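Local coordinates for protein 2-oxoadipate dioxygenase/decarboxylase (Pseudomonas putida, PDB 6W1G) that uses iron(II) and molecular oxygen to decarboxylate and hydroxylate 2-oxoadipate, giving D-2-hydroxyglutarate in the breakdown of D-lysine, at residues A[32-35]-A[36-40]. Residues are numbered along the deposited sequence; the frame is centred on the assembly and turned at random.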
loop_
_atom_site.group_PDB
_atom_site.type_symbol
_atom_site.label_atom_id
_atom_site.label_comp_id
_atom_site.label_asym_id
_atom_site.label_seq_id
_atom_site.Cartn_x
_atom_site.Cartn_y
_atom_site.Cartn_z
ATOM N N GLY A 32 -9.735 -9.007 12.946
ATOM C CA GLY A 32 -9.236 -8.915 14.300
ATOM C C GLY A 32 -8.352 -10.087 14.699
ATOM O O GLY A 32 -7.324 -9.904 15.372
ATOM N N THR A 33 -8.748 -11.308 14.309
ATOM C CA THR A 33 -7.897 -12.474 14.527
ATOM C C THR A 33 -6.546 -12.288 13.856
ATOM O O THR A 33 -5.507 -12.577 14.465
ATOM C CB THR A 33 -8.637 -13.684 13.978
ATOM O OG1 THR A 33 -9.932 -13.741 14.584
ATOM C CG2 THR A 33 -7.866 -14.942 14.277
ATOM N N LEU A 34 -6.546 -11.832 12.612
ATOM C CA LEU A 34 -5.283 -11.571 11.938
ATOM C C LEU A 34 -4.426 -10.560 12.692
ATOM O O LEU A 34 -3.208 -10.731 12.833
ATOM C CB LEU A 34 -5.547 -11.076 10.517
ATOM C CG LEU A 34 -4.289 -10.736 9.715
ATOM C CD1 LEU A 34 -3.452 -11.953 9.434
ATOM C CD2 LEU A 34 -4.693 -10.055 8.429
ATOM N N LEU A 35 -5.028 -9.479 13.161
ATOM C CA LEU A 35 -4.253 -8.483 13.888
ATOM C C LEU A 35 -3.576 -9.060 15.120
ATOM O O LEU A 35 -2.438 -8.687 15.450
ATOM C CB LEU A 35 -5.089 -7.285 14.306
ATOM C CG LEU A 35 -5.638 -6.402 13.207
ATOM C CD1 LEU A 35 -6.341 -5.232 13.867
ATOM C CD2 LEU A 35 -4.627 -5.966 12.264
ATOM N N GLU A 36 -4.260 -9.965 15.837
ATOM C CA GLU A 36 -3.629 -10.581 17.007
ATOM C C GLU A 36 -2.428 -11.419 16.593
ATOM O O GLU A 36 -1.386 -11.396 17.248
ATOM C CB GLU A 36 -4.677 -11.433 17.731
ATOM C CG GLU A 36 -5.764 -10.612 18.395
ATOM C CD GLU A 36 -6.864 -11.430 19.050
ATOM O OE1 GLU A 36 -7.014 -12.624 18.718
ATOM O OE2 GLU A 36 -7.590 -10.857 19.893
ATOM N N LEU A 37 -2.553 -12.134 15.485
ATOM C CA LEU A 37 -1.453 -12.950 14.990
ATOM C C LEU A 37 -0.288 -12.076 14.538
ATOM O O LEU A 37 0.863 -12.383 14.812
ATOM C CB LEU A 37 -1.975 -13.806 13.857
ATOM C CG LEU A 37 -1.022 -14.852 13.305
ATOM C CD1 LEU A 37 -0.627 -15.896 14.380
ATOM C CD2 LEU A 37 -1.709 -15.523 12.136
ATOM N N VAL A 38 -0.579 -10.958 13.879
ATOM C CA VAL A 38 0.468 -10.044 13.419
ATOM C C VAL A 38 1.255 -9.498 14.594
ATOM O O VAL A 38 2.492 -9.427 14.560
ATOM C CB VAL A 38 -0.136 -8.918 12.571
ATOM C CG1 VAL A 38 0.904 -7.814 12.306
ATOM C CG2 VAL A 38 -0.674 -9.460 11.244
ATOM N N SER A 39 0.550 -9.098 15.649
ATOM C CA SER A 39 1.245 -8.556 16.806
ATOM C C SER A 39 2.186 -9.596 17.409
ATOM O O SER A 39 3.317 -9.284 17.784
ATOM C CB SER A 39 0.231 -8.094 17.842
ATOM O OG SER A 39 0.884 -7.600 18.990
ATOM N N GLU A 40 1.723 -10.841 17.514
ATOM C CA GLU A 40 2.562 -11.895 18.080
ATOM C C GLU A 40 3.773 -12.175 17.206
ATOM O O GLU A 40 4.902 -12.295 17.709
ATOM C CB GLU A 40 1.716 -13.161 18.199
ATOM C CG GLU A 40 2.390 -14.342 18.841
ATOM C CD GLU A 40 1.425 -15.500 19.102
ATOM O OE1 GLU A 40 0.846 -16.032 18.133
ATOM O OE2 GLU A 40 1.241 -15.866 20.279
HETATM O O HOH W 1 -9.626 -13.966 17.340
#
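The carbonyl oxygen of Leu34 accepts a hydrogen bond from Val38 N, 2.8 Å away and with an N-H...O angle of 159°. The same oxygen lies against the side chain of its partner, for Val38 CG2 comes within 3.2 Å of Leu34 O. Beyond this backbone bond the two side chains meet at a slant one turn apart, Leu34 CG and Val38 CG2 standing 4.1 Å from each other. With CG1 anti to the backbone N (chi1 169°), Val38 keeps CG2 beside that N, on the side of the preceding turn where Leu34 O and Leu34 CG lie. Three more i to i+4 bonds repeat the pattern, Glu36 to Gly32, Leu37 to Thr33 and Ser39 to Leu35, the last with Ser39 N 3.0 Å from Leu35 O.

On another side of the helix the contact is polar and runs through water. Glu36 has its CG beside the backbone N (chi1 -69°) and an extended chain beyond, which leads CG past Gly32 O at 3.5 Å and carries the carboxylate to the turn before. There a water donates to Glu36 OE1 over 3.2 Å and also hydrogen-bonds Thr33 OG1 at 2.8 Å, linking residues i and i+3.

Leu34, Leu37 and Val38 all pack on Ile237 of helix 234-240, while Leu34 and Val38 also reach Pro229, at the end of the strand that begins with His226, a ligand of the nickel ion bound here in the iron(II) site. The arrangement is that of an amphipathic alpha-helix, its apolar face packed near that site, the side chain of Leu34 about 11 Å from the nickel.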